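Local coordinates for protein ribose-phosphate pyrophosphokinase (Mycobacterium smegmatis, PDB 5MP7) that probably transfers the pyrophosphoryl group of ATP to the 1-hydroxyl of ribose 5-phosphate, with magnesium as cofactor, to make phosphoribosyl pyrophosphate, at residues L14-A19 / V33-Q38; A61-S66 / K91-I96; I48-D53 / Q78-D83. One frame throughout, in Å; residues are numbered along the deposited sequence.

All three interactions lie in the N-terminal PRTase-like domain, with centres 10 to 12 Å apart. Interaction 1 comes first along the chain and closes before the other two open. Interactions 2 and 3 cross, their segments alternating. Strands 12-16 and 60-64 are neighbours in the five-stranded parallel sheet, so interactions 1 and 2 share that sheet. Phe15 N meets Phe62 O there at 2.9 Å, probably as a hydrogen bond. Helix 71-87 connects the two strands of interaction 2 and supplies one side of interaction 3. Residues 33-38 lead into the hairpin of 48-53. The sheet, its helix and the hairpin thus pack as one unit.

Interaction 1: L14-A19 / V33-Q38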
ATOM      1  N   LEU A  14       8.426  32.304 -54.762  1.00 29.54           N
ATOM      2  CA  LEU A  14       9.558  32.234 -53.900  1.00 28.92           C
ATOM      3  C   LEU A  14       9.090  31.580 -52.600  1.00 28.37           C
ATOM      4  O   LEU A  14       8.154  32.021 -51.966  1.00 30.16           O
ATOM      5  CB  LEU A  14      10.094  33.655 -53.726  1.00 29.91           C
ATOM      6  CG  LEU A  14      11.255  33.820 -52.741  1.00 37.12           C
ATOM      7  CD1 LEU A  14      12.576  33.177 -53.213  1.00 38.70           C
ATOM      8  CD2 LEU A  14      11.439  35.308 -52.515  1.00 37.85           C
ATOM      9  N   PHE A  15       9.783  30.537 -52.198  1.00 28.92           N
ATOM     10  CA  PHE A  15       9.517  29.820 -50.966  1.00 28.96           C
ATOM     11  C   PHE A  15      10.766  29.922 -50.086  1.00 32.29           C
ATOM     12  O   PHE A  15      11.877  29.964 -50.592  1.00 34.40           O
ATOM     13  CB  PHE A  15       9.266  28.366 -51.279  1.00 27.60           C
ATOM     14  CG  PHE A  15       8.135  28.165 -52.215  1.00 29.33           C
ATOM     15  CD1 PHE A  15       8.308  28.252 -53.584  1.00 28.43           C
ATOM     16  CD2 PHE A  15       6.868  27.915 -51.714  1.00 30.97           C
ATOM     17  CE1 PHE A  15       7.215  28.102 -54.425  1.00 29.93           C
ATOM     18  CE2 PHE A  15       5.786  27.762 -52.539  1.00 29.35           C
ATOM     19  CZ  PHE A  15       5.941  27.873 -53.887  1.00 28.78           C
ATOM     20  N   ALA A  16      10.588  29.938 -48.781  1.00 33.08           N
ATOM     21  CA  ALA A  16      11.706  30.078 -47.880  1.00 36.50           C
ATOM     22  C   ALA A  16      11.514  29.209 -46.673  1.00 36.55           C
ATOM     23  O   ALA A  16      10.420  29.102 -46.139  1.00 34.36           O
ATOM     24  CB  ALA A  16      11.867  31.515 -47.454  1.00 36.05           C
ATOM     25  N   GLY A  17      12.590  28.556 -46.268  1.00 37.17           N
ATOM     26  CA  GLY A  17      12.621  27.902 -44.973  1.00 40.52           C
ATOM     27  C   GLY A  17      12.857  28.887 -43.831  1.00 38.12           C
ATOM     28  O   GLY A  17      13.071  30.064 -44.052  1.00 41.07           O
ATOM     29  N   ARG A  18      12.791  28.377 -42.609  1.00 40.63           N
ATOM     30  CA  ARG A  18      12.842  29.191 -41.387  1.00 41.87           C
ATOM     31  C   ARG A  18      14.246  29.532 -40.900  1.00 35.55           C
ATOM     32  O   ARG A  18      14.376  30.322 -39.995  1.00 35.17           O
ATOM     33  CB  ARG A  18      12.137  28.449 -40.249  1.00 43.92           C
ATOM     34  CG  ARG A  18      10.638  28.296 -40.443  1.00 47.03           C
ATOM     35  CD  ARG A  18      10.076  27.372 -39.369  1.00 47.20           C
ATOM     36  NE  ARG A  18      10.506  25.983 -39.584  1.00 52.12           N
ATOM     37  CZ  ARG A  18      10.528  25.008 -38.666  1.00 53.47           C
ATOM     38  NH1 ARG A  18      10.142  25.245 -37.418  1.00 54.93           N
ATOM     39  NH2 ARG A  18      10.926  23.783 -39.012  1.00 54.55           N
ATOM     40  N   ALA A  19      15.286  28.949 -41.482  1.00 32.69           N
ATOM     41  CA  ALA A  19      16.637  29.130 -40.969  1.00 33.90           C
ATOM     42  C   ALA A  19      17.197  30.570 -41.056  1.00 33.69           C
ATOM     43  O   ALA A  19      17.953  30.986 -40.191  1.00 33.71           O
ATOM     44  CB  ALA A  19      17.608  28.161 -41.638  1.00 33.41           C
ATOM     45  N   VAL A  33       8.588  40.480 -54.896  1.00 44.48           N
ATOM     46  CA  VAL A  33       7.678  39.341 -54.856  1.00 46.19           C
ATOM     47  C   VAL A  33       7.585  38.923 -53.420  1.00 46.00           C
ATOM     48  O   VAL A  33       8.606  38.779 -52.783  1.00 53.04           O
ATOM     49  CB  VAL A  33       8.236  38.161 -55.686  1.00 45.54           C
ATOM     50  CG1 VAL A  33       7.435  36.890 -55.466  1.00 51.48           C
ATOM     51  CG2 VAL A  33       8.229  38.511 -57.171  1.00 47.67           C
ATOM     52  N   ALA A  34       6.379  38.707 -52.910  1.00 44.12           N
ATOM     53  CA  ALA A  34       6.203  38.243 -51.533  1.00 42.62           C
ATOM     54  C   ALA A  34       6.604  36.770 -51.439  1.00 40.82           C
ATOM     55  O   ALA A  34       6.458  36.013 -52.400  1.00 45.86           O
ATOM     56  CB  ALA A  34       4.765  38.423 -51.080  1.00 40.89           C
ATOM     57  N   VAL A  35       7.122  36.384 -50.275  1.00 39.90           N
ATOM     58  CA  VAL A  35       7.392  34.991 -49.964  1.00 35.67           C
ATOM     59  C   VAL A  35       6.049  34.293 -49.840  1.00 33.64           C
ATOM     60  O   VAL A  35       5.132  34.833 -49.266  1.00 35.19           O
ATOM     61  CB  VAL A  35       8.169  34.841 -48.654  1.00 38.53           C
ATOM     62  CG1 VAL A  35       8.340  33.365 -48.284  1.00 43.74           C
ATOM     63  CG2 VAL A  35       9.537  35.485 -48.787  1.00 41.34           C
ATOM     64  N   THR A  36       5.942  33.108 -50.410  1.00 32.14           N
ATOM     65  CA  THR A  36       4.713  32.350 -50.424  1.00 34.55           C
ATOM     66  C   THR A  36       4.384  31.852 -49.024  1.00 31.93           C
ATOM     67  O   THR A  36       5.239  31.369 -48.306  1.00 29.35           O
ATOM     68  CB  THR A  36       4.845  31.146 -51.368  1.00 39.53           C
ATOM     69  OG1 THR A  36       5.162  31.625 -52.681  1.00 47.35           O
ATOM     70  CG2 THR A  36       3.581  30.385 -51.452  1.00 43.65           C
ATOM     71  N   ALA A  37       3.122  32.006 -48.656  1.00 33.66           N
ATOM     72  CA  ALA A  37       2.637  31.711 -47.317  1.00 36.29           C
ATOM     73  C   ALA A  37       2.691  30.224 -47.084  1.00 36.46           C
ATOM     74  O   ALA A  37       2.339  29.437 -47.965  1.00 39.31           O
ATOM     75  CB  ALA A  37       1.191  32.202 -47.157  1.00 39.41           C
ATOM     76  N   GLN A  38       3.154  29.838 -45.915  1.00 38.08           N
ATOM     77  CA  GLN A  38       3.181  28.454 -45.562  1.00 43.67           C
ATOM     78  C   GLN A  38       3.186  28.264 -44.077  1.00 41.94           C
ATOM     79  O   GLN A  38       3.686  29.084 -43.355  1.00 44.15           O
ATOM     80  CB  GLN A  38       4.425  27.809 -46.184  1.00 51.07           C
ATOM     81  CG  GLN A  38       5.733  28.418 -45.677  1.00 53.26           C
ATOM     82  CD  GLN A  38       6.960  27.608 -45.910  1.00 56.77           C
ATOM     83  OE1 GLN A  38       7.025  26.880 -46.865  1.00 55.15           O
ATOM     84  NE2 GLN A  38       7.970  27.761 -45.039  1.00 60.99           N
TER
HETATM   85  O   HOH W   1       7.731  30.027 -47.958  1.00 41.95           O
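Leu14 and Val35 have CA atoms 5.3 Å apart, and Phe15 and Thr36 follow at 5.5 Å, as the irregular segment 33-38 runs beside the end of strand 12-16. Thr36 grips Leu14 O twice. Its backbone N donates at 2.9 Å, almost in line with the C=O bond of Leu14. Its hydroxyl OG1 donates to the same Leu14 O at 3.1 Å, from above the carbonyl plane. The torsion of Thr36 explains this: OG1 is anti to the carbonyl carbon (chi1 -58°), which puts it beside its own backbone N, near the oxygen that N already holds. Both branches of Thr36 also meet the Phe15 ring. CG2 meets ring atom CE2 at 3.6 Å, while OG1 lies over one ring face, towards the rim. Val35 divides its two methyls between neighbours. CG1 touches Ala16 CB at 4.1 Å, and CG2 touches Leu14 CD2 at 4.2 Å. Further along, water 1 bridges the two backbones. It accepts from Ala16 N and donates to Thr36 O at 2.9 Å. Ala28 of helix 21-31 covers Leu14 and Val35, and Ala24 of the same helix touches Ala16. The Phe15 ring also packs on Met81 and Leu85 of helix 71-87. The arrangement is a strand and helix followed by a return of the chain beside the strand. Within this chain, strand 12-16 is the outermost strand at this end of the parallel sheet in the PRTase-like domain, and segment 33-38 flanks its outer side.

Interaction 2: A61-S66 / K91-I96; sequences AFVLQS and KRITAI
Ala61 O is held by two donors, Thr94 N at 2.9 Å and water 2 at 3.2 Å. The same water meets Thr94 OG1 at 2.8 Å, so it joins the backbone of one strand to a side chain of the next. Thr94 OG1 is also hydrogen-bonded to Arg131. The axes of strand segments 61-64 and 92-96 run parallel and come within 4.8 Å, with Ala61 facing Ile93 and Leu64 facing Ile96. The backbone bonds continue through Ala61 N to Arg92 O, Val63 N to Thr94 O, Ile96 N to Val63 O and Gln65 N to Ile96 O. Gln78 of helix 71-87 adds a second donor to Ile96 O and a weak one to Val63 O.

Phe62 and Thr94 lie side by side on one face of the sheet, pointing the same way. Thr94 CB approaches ring atom CD2 of Phe62 at 3.7 Å, and water 2 lies over one ring face near the rim. Ile96 CD1 touches Phe62 CB at 4.0 Å and lies at the ring edge. Ile96 CG2 meets Leu64 CD1 at 3.7 Å. Ile309 of helix 302-314 covers both Phe62 and Ile96. On the other face Val63 CG2 meets Ile93 CG2 at 4.3 Å, and Leu85 covers Ala61, Val63 and Ile93.

This is the parallel pair of a beta-alpha-beta unit, with helix 71-87 as the connection. Ala61 O, Val63 O, Thr94 O and Ile96 O are buried between apolar layers. Backbone amides satisfy them, aided by one water at Ala61 O and by Gln78 at Ile96 O and, weakly, at Val63 O.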
ATOM      1  N   ALA A  61       9.312  27.720 -59.200  1.00 30.04           N
ATOM      2  CA  ALA A  61       9.517  27.820 -57.777  1.00 28.33           C
ATOM      3  C   ALA A  61      10.980  27.940 -57.474  1.00 28.01           C
ATOM      4  O   ALA A  61      11.800  27.256 -58.091  1.00 29.46           O
ATOM      5  CB  ALA A  61       8.961  26.611 -57.074  1.00 27.73           C
ATOM      6  N   PHE A  62      11.301  28.831 -56.537  1.00 26.71           N
ATOM      7  CA  PHE A  62      12.656  28.997 -56.022  1.00 27.12           C
ATOM      8  C   PHE A  62      12.603  28.773 -54.517  1.00 27.50           C
ATOM      9  O   PHE A  62      11.901  29.482 -53.795  1.00 29.24           O
ATOM     10  CB  PHE A  62      13.159  30.375 -56.382  1.00 25.80           C
ATOM     11  CG  PHE A  62      13.318  30.564 -57.841  1.00 25.55           C
ATOM     12  CD1 PHE A  62      12.227  30.876 -58.640  1.00 25.14           C
ATOM     13  CD2 PHE A  62      14.543  30.370 -58.449  1.00 27.09           C
ATOM     14  CE1 PHE A  62      12.364  31.002 -60.032  1.00 24.38           C
ATOM     15  CE2 PHE A  62      14.686  30.511 -59.835  1.00 26.05           C
ATOM     16  CZ  PHE A  62      13.599  30.855 -60.620  1.00 22.91           C
ATOM     17  N   VAL A  63      13.283  27.744 -54.049  1.00 25.81           N
ATOM     18  CA  VAL A  63      13.163  27.327 -52.655  1.00 25.68           C
ATOM     19  C   VAL A  63      14.447  27.697 -51.968  1.00 26.39           C
ATOM     20  O   VAL A  63      15.433  27.065 -52.176  1.00 24.32           O
ATOM     21  CB  VAL A  63      12.965  25.824 -52.539  1.00 24.91           C
ATOM     22  CG1 VAL A  63      12.716  25.439 -51.100  1.00 24.45           C
ATOM     23  CG2 VAL A  63      11.806  25.424 -53.412  1.00 27.09           C
ATOM     24  N   LEU A  64      14.403  28.734 -51.142  1.00 29.37           N
ATOM     25  CA  LEU A  64      15.566  29.308 -50.528  1.00 31.85           C
ATOM     26  C   LEU A  64      15.729  28.794 -49.113  1.00 33.04           C
ATOM     27  O   LEU A  64      14.885  28.999 -48.280  1.00 39.98           O
ATOM     28  CB  LEU A  64      15.434  30.827 -50.536  1.00 34.55           C
ATOM     29  CG  LEU A  64      16.433  31.690 -49.752  1.00 37.78           C
ATOM     30  CD1 LEU A  64      17.884  31.436 -50.101  1.00 38.48           C
ATOM     31  CD2 LEU A  64      16.091  33.148 -50.044  1.00 41.12           C
ATOM     32  N   GLN A  65      16.831  28.120 -48.849  1.00 32.87           N
ATOM     33  CA  GLN A  65      17.140  27.681 -47.514  1.00 32.63           C
ATOM     34  C   GLN A  65      18.641  27.849 -47.240  1.00 32.32           C
ATOM     35  O   GLN A  65      19.495  27.277 -47.944  1.00 33.62           O
ATOM     36  CB  GLN A  65      16.723  26.206 -47.332  1.00 31.90           C
ATOM     37  CG  GLN A  65      16.948  25.643 -45.947  1.00 30.01           C
ATOM     38  CD  GLN A  65      15.897  26.124 -44.935  1.00 30.65           C
ATOM     39  OE1 GLN A  65      15.762  27.308 -44.667  1.00 30.12           O
ATOM     40  NE2 GLN A  65      15.163  25.183 -44.359  1.00 32.54           N
ATOM     41  N   SER A  66      18.947  28.569 -46.175  1.00 30.89           N
ATOM     42  CA  SER A  66      20.289  28.592 -45.626  1.00 30.26           C
ATOM     43  C   SER A  66      20.461  27.435 -44.609  1.00 29.19           C
ATOM     44  O   SER A  66      19.492  26.875 -44.158  1.00 29.49           O
ATOM     45  CB  SER A  66      20.505  29.925 -44.973  1.00 32.36           C
ATOM     46  OG  SER A  66      21.864  30.120 -44.747  1.00 39.84           O
ATOM     47  N   LYS A  91       5.924  23.575 -62.004  1.00 33.70           N
ATOM     48  CA  LYS A  91       6.457  23.335 -63.341  1.00 35.18           C
ATOM     49  C   LYS A  91       7.975  23.124 -63.301  1.00 35.26           C
ATOM     50  O   LYS A  91       8.476  22.160 -63.833  1.00 35.34           O
ATOM     51  CB  LYS A  91       6.063  24.510 -64.253  1.00 37.15           C
ATOM     52  CG  LYS A  91       6.319  24.274 -65.710  1.00 42.49           C
ATOM     53  CD  LYS A  91       5.723  25.387 -66.532  1.00 47.45           C
ATOM     54  CE  LYS A  91       4.274  25.177 -66.917  1.00 51.01           C
ATOM     55  NZ  LYS A  91       3.713  26.533 -67.153  1.00 52.25           N
ATOM     56  N   ARG A  92       8.683  24.004 -62.605  1.00 36.83           N
ATOM     57  CA  ARG A  92      10.141  23.980 -62.479  1.00 36.59           C
ATOM     58  C   ARG A  92      10.505  24.285 -61.023  1.00 33.67           C
ATOM     59  O   ARG A  92       9.944  25.207 -60.438  1.00 31.33           O
ATOM     60  CB  ARG A  92      10.712  25.080 -63.349  1.00 40.84           C
ATOM     61  CG  ARG A  92      10.961  24.693 -64.780  1.00 46.67           C
ATOM     62  CD  ARG A  92      11.149  25.940 -65.677  1.00 49.81           C
ATOM     63  NE  ARG A  92      10.499  25.681 -66.963  1.00 61.17           N
ATOM     64  CZ  ARG A  92       9.442  26.316 -67.492  1.00 69.24           C
ATOM     65  NH1 ARG A  92       8.865  27.360 -66.910  1.00 66.66           N
ATOM     66  NH2 ARG A  92       8.967  25.905 -68.681  1.00 83.33           N
ATOM     67  N   ILE A  93      11.457  23.545 -60.458  1.00 29.43           N
ATOM     68  CA  ILE A  93      11.904  23.744 -59.081  1.00 25.26           C
ATOM     69  C   ILE A  93      13.410  23.996 -59.034  1.00 24.99           C
ATOM     70  O   ILE A  93      14.201  23.153 -59.431  1.00 25.01           O
ATOM     71  CB  ILE A  93      11.579  22.525 -58.212  1.00 23.93           C
ATOM     72  CG1 ILE A  93      10.105  22.238 -58.301  1.00 23.48           C
ATOM     73  CG2 ILE A  93      11.954  22.786 -56.747  1.00 23.54           C
ATOM     74  CD1 ILE A  93       9.729  20.898 -57.739  1.00 24.32           C
ATOM     75  N   THR A  94      13.807  25.154 -58.541  1.00 23.34           N
ATOM     76  CA  THR A  94      15.201  25.453 -58.324  1.00 24.71           C
ATOM     77  C   THR A  94      15.481  25.527 -56.811  1.00 25.06           C
ATOM     78  O   THR A  94      14.824  26.249 -56.114  1.00 28.39           O
ATOM     79  CB  THR A  94      15.564  26.801 -58.967  1.00 26.09           C
ATOM     80  OG1 THR A  94      15.245  26.785 -60.373  1.00 23.22           O
ATOM     81  CG2 THR A  94      17.024  27.096 -58.780  1.00 26.76           C
ATOM     82  N   ALA A  95      16.434  24.761 -56.321  1.00 23.22           N
ATOM     83  CA  ALA A  95      16.870  24.829 -54.946  1.00 24.78           C
ATOM     84  C   ALA A  95      18.014  25.830 -54.832  1.00 28.36           C
ATOM     85  O   ALA A  95      18.983  25.798 -55.595  1.00 29.27           O
ATOM     86  CB  ALA A  95      17.348  23.480 -54.476  1.00 25.54           C
ATOM     87  N   ILE A  96      17.906  26.734 -53.881  1.00 29.00           N
ATOM     88  CA  ILE A  96      18.945  27.705 -53.631  1.00 29.13           C
ATOM     89  C   ILE A  96      19.565  27.377 -52.275  1.00 28.16           C
ATOM     90  O   ILE A  96      18.888  27.393 -51.258  1.00 25.25           O
ATOM     91  CB  ILE A  96      18.353  29.103 -53.615  1.00 29.93           C
ATOM     92  CG1 ILE A  96      17.876  29.455 -55.006  1.00 30.19           C
ATOM     93  CG2 ILE A  96      19.394  30.110 -53.184  1.00 32.84           C
ATOM     94  CD1 ILE A  96      16.950  30.632 -54.981  1.00 32.37           C
TER
HETATM   95  O   HOH W   2      12.557  27.228 -61.200  1.00 35.29           O

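Interaction 3: I48-D53 / Q78-D83; sequences IFVRFD and QLIMID
Val50 sets both its methyls against Met81 of helix 71-87. CG1 and CG2 each stand 4.1 Å from Met81 CG, and the two side chains cross at about a right angle. Met81 CG is anti to its own carbonyl carbon (chi1 -79°), beside the backbone N. The chain then bends at chi3 (79°), which places CE, and this methyl packs on Gln38. Val50 CB also meets Ile80 CG2 at 4.0 Å. Ile80 thus uses both ends of its branched chain: CG2 lies against Val50, while CD1 reaches Ile48 CB at 4.1 Å. Strand 48-52 is the second strand of a two-stranded antiparallel hairpin with 38-42. It lies on helix 71-87, and the axes of segments 48-52 and 78-83 approach to 8.9 Å. The turn between the strands carries Asn45, Gly46 and Glu47, predicted to bind ATP. Phe52 meets the helix chiefly through its ring edge, with Met81 CG a little farther off. The far end of the ring comes nearer the helix than the direction of its CB suggests. Ring atom CZ lies 3.9 Å from Met81 O, which sits at the ring edge, in plane. The same ring packs edge-to-face with Phe15 and touches Ala84 and Leu85. A second subunit also reaches this contact: Pro114 of that subunit packs on Ile80, and Tyr102 OH of that subunit is hydrogen-bonded to Ile48 N.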
ATOM      1  N   ILE A  48       9.377  17.514 -39.220  1.00 40.97           N
ATOM      2  CA  ILE A  48       8.924  18.785 -39.763  1.00 41.11           C
ATOM      3  C   ILE A  48       7.601  18.628 -40.510  1.00 39.37           C
ATOM      4  O   ILE A  48       7.435  17.697 -41.274  1.00 37.41           O
ATOM      5  CB  ILE A  48       9.996  19.319 -40.719  1.00 41.58           C
ATOM      6  CG1 ILE A  48      11.281  19.552 -39.949  1.00 39.87           C
ATOM      7  CG2 ILE A  48       9.589  20.616 -41.391  1.00 44.43           C
ATOM      8  CD1 ILE A  48      12.471  19.285 -40.809  1.00 40.76           C
ATOM      9  N   PHE A  49       6.709  19.583 -40.300  1.00 41.02           N
ATOM     10  CA  PHE A  49       5.441  19.648 -40.976  1.00 42.14           C
ATOM     11  C   PHE A  49       5.465  20.855 -41.880  1.00 37.88           C
ATOM     12  O   PHE A  49       5.772  21.937 -41.449  1.00 32.50           O
ATOM     13  CB  PHE A  49       4.329  19.815 -39.953  1.00 50.03           C
ATOM     14  CG  PHE A  49       2.963  19.950 -40.566  1.00 58.92           C
ATOM     15  CD1 PHE A  49       2.516  21.195 -41.016  1.00 65.45           C
ATOM     16  CD2 PHE A  49       2.113  18.846 -40.698  1.00 65.11           C
ATOM     17  CE1 PHE A  49       1.265  21.339 -41.597  1.00 66.33           C
ATOM     18  CE2 PHE A  49       0.847  18.987 -41.271  1.00 67.58           C
ATOM     19  CZ  PHE A  49       0.424  20.240 -41.724  1.00 65.65           C
ATOM     20  N   VAL A  50       5.051  20.680 -43.126  1.00 37.20           N
ATOM     21  CA  VAL A  50       5.074  21.755 -44.102  1.00 33.09           C
ATOM     22  C   VAL A  50       3.747  21.775 -44.796  1.00 31.72           C
ATOM     23  O   VAL A  50       3.280  20.743 -45.212  1.00 35.05           O
ATOM     24  CB  VAL A  50       6.256  21.556 -45.095  1.00 36.66           C
ATOM     25  CG1 VAL A  50       5.976  22.119 -46.485  1.00 37.71           C
ATOM     26  CG2 VAL A  50       7.524  22.229 -44.553  1.00 39.71           C
ATOM     27  N   ARG A  51       3.153  22.947 -44.976  1.00 30.71           N
ATOM     28  CA  ARG A  51       1.964  23.072 -45.806  1.00 34.82           C
ATOM     29  C   ARG A  51       1.913  24.411 -46.502  1.00 32.14           C
ATOM     30  O   ARG A  51       2.120  25.421 -45.878  1.00 30.86           O
ATOM     31  CB  ARG A  51       0.716  22.901 -44.963  1.00 38.96           C
ATOM     32  CG  ARG A  51      -0.550  22.816 -45.805  1.00 47.12           C
ATOM     33  CD  ARG A  51      -1.778  22.652 -44.917  1.00 51.68           C
ATOM     34  NE  ARG A  51      -1.817  23.749 -43.958  1.00 52.74           N
ATOM     35  CZ  ARG A  51      -2.227  23.678 -42.700  1.00 55.81           C
ATOM     36  NH1 ARG A  51      -2.689  22.539 -42.177  1.00 60.41           N
ATOM     37  NH2 ARG A  51      -2.169  24.775 -41.955  1.00 55.50           N
ATOM     38  N   PHE A  52       1.640  24.413 -47.799  1.00 35.26           N
ATOM     39  CA  PHE A  52       1.568  25.669 -48.532  1.00 38.64           C
ATOM     40  C   PHE A  52       0.168  26.229 -48.409  1.00 40.45           C
ATOM     41  O   PHE A  52      -0.803  25.508 -48.560  1.00 33.58           O
ATOM     42  CB  PHE A  52       1.969  25.509 -49.982  1.00 38.30           C
ATOM     43  CG  PHE A  52       3.382  25.053 -50.144  1.00 42.50           C
ATOM     44  CD1 PHE A  52       4.425  25.774 -49.582  1.00 40.61           C
ATOM     45  CD2 PHE A  52       3.675  23.898 -50.864  1.00 45.85           C
ATOM     46  CE1 PHE A  52       5.726  25.350 -49.725  1.00 41.71           C
ATOM     47  CE2 PHE A  52       4.983  23.471 -51.010  1.00 42.60           C
ATOM     48  CZ  PHE A  52       6.006  24.186 -50.428  1.00 42.09           C
ATOM     49  N   ASP A  53       0.074  27.530 -48.154  1.00 42.01           N
ATOM     50  CA  ASP A  53      -1.216  28.153 -47.877  1.00 46.27           C
ATOM     51  C   ASP A  53      -1.781  28.952 -49.044  1.00 46.07           C
ATOM     52  O   ASP A  53      -2.749  29.670 -48.882  1.00 51.40           O
ATOM     53  CB  ASP A  53      -1.113  28.950 -46.585  1.00 47.89           C
ATOM     54  CG  ASP A  53      -0.901  28.033 -45.355  1.00 53.42           C
ATOM     55  OD1 ASP A  53      -1.420  26.887 -45.316  1.00 50.11           O
ATOM     56  OD2 ASP A  53      -0.201  28.452 -44.423  1.00 62.14           O
ATOM     57  N   GLN A  78      14.176  21.652 -46.510  1.00 23.09           N
ATOM     58  CA  GLN A  78      14.269  21.964 -47.927  1.00 22.75           C
ATOM     59  C   GLN A  78      13.827  20.796 -48.799  1.00 23.86           C
ATOM     60  O   GLN A  78      13.074  20.992 -49.748  1.00 23.55           O
ATOM     61  CB  GLN A  78      15.691  22.390 -48.280  1.00 23.45           C
ATOM     62  CG  GLN A  78      15.843  22.878 -49.703  1.00 26.35           C
ATOM     63  CD  GLN A  78      17.101  23.678 -49.905  1.00 27.96           C
ATOM     64  OE1 GLN A  78      18.137  23.304 -49.391  1.00 32.43           O
ATOM     65  NE2 GLN A  78      17.008  24.805 -50.591  1.00 28.86           N
ATOM     66  N   LEU A  79      14.266  19.579 -48.476  1.00 24.58           N
ATOM     67  CA  LEU A  79      13.830  18.397 -49.230  1.00 25.23           C
ATOM     68  C   LEU A  79      12.333  18.161 -49.132  1.00 23.88           C
ATOM     69  O   LEU A  79      11.721  17.793 -50.135  1.00 22.59           O
ATOM     70  CB  LEU A  79      14.539  17.123 -48.760  1.00 27.05           C
ATOM     71  CG  LEU A  79      16.047  17.102 -48.961  1.00 27.17           C
ATOM     72  CD1 LEU A  79      16.645  15.938 -48.206  1.00 25.99           C
ATOM     73  CD2 LEU A  79      16.406  17.040 -50.423  1.00 27.81           C
ATOM     74  N   ILE A  80      11.762  18.375 -47.951  1.00 22.89           N
ATOM     75  CA  ILE A  80      10.311  18.222 -47.743  1.00 24.57           C
ATOM     76  C   ILE A  80       9.510  19.257 -48.564  1.00 26.00           C
ATOM     77  O   ILE A  80       8.537  18.907 -49.191  1.00 23.83           O
ATOM     78  CB  ILE A  80       9.964  18.258 -46.262  1.00 24.26           C
ATOM     79  CG1 ILE A  80      10.382  16.944 -45.639  1.00 27.04           C
ATOM     80  CG2 ILE A  80       8.487  18.414 -46.012  1.00 25.17           C
ATOM     81  CD1 ILE A  80      10.593  17.040 -44.132  1.00 29.70           C
ATOM     82  N   MET A  81       9.970  20.502 -48.600  1.00 27.84           N
ATOM     83  CA  MET A  81       9.347  21.533 -49.417  1.00 28.72           C
ATOM     84  C   MET A  81       9.420  21.216 -50.895  1.00 25.06           C
ATOM     85  O   MET A  81       8.477  21.472 -51.639  1.00 24.17           O
ATOM     86  CB  MET A  81      10.009  22.902 -49.178  1.00 31.67           C
ATOM     87  CG  MET A  81       9.521  23.560 -47.903  1.00 38.47           C
ATOM     88  SD  MET A  81      10.466  24.988 -47.306  1.00 47.33           S
ATOM     89  CE  MET A  81       9.841  26.253 -48.373  1.00 44.56           C
ATOM     90  N   ILE A  82      10.551  20.707 -51.342  1.00 22.98           N
ATOM     91  CA  ILE A  82      10.694  20.318 -52.737  1.00 24.62           C
ATOM     92  C   ILE A  82       9.755  19.145 -53.117  1.00 24.99           C
ATOM     93  O   ILE A  82       9.157  19.191 -54.178  1.00 24.47           O
ATOM     94  CB  ILE A  82      12.173  20.032 -53.070  1.00 25.88           C
ATOM     95  CG1 ILE A  82      12.950  21.336 -53.038  1.00 23.89           C
ATOM     96  CG2 ILE A  82      12.326  19.396 -54.452  1.00 25.77           C
ATOM     97  CD1 ILE A  82      14.419  21.159 -52.859  1.00 24.26           C
ATOM     98  N   ASP A  83       9.609  18.141 -52.237  1.00 26.50           N
ATOM     99  CA  ASP A  83       8.624  17.051 -52.398  1.00 26.95           C
ATOM    100  C   ASP A  83       7.220  17.597 -52.556  1.00 23.70           C
ATOM    101  O   ASP A  83       6.439  17.137 -53.390  1.00 20.72           O
ATOM    102  CB  ASP A  83       8.697  16.063 -51.191  1.00 30.96           C
ATOM    103  CG  ASP A  83       7.587  14.867 -51.221  1.00 37.67           C
ATOM    104  OD1 ASP A  83       6.364  15.104 -50.969  1.00 40.09           O
ATOM    105  OD2 ASP A  83       7.937  13.669 -51.434  1.00 43.75           O
TER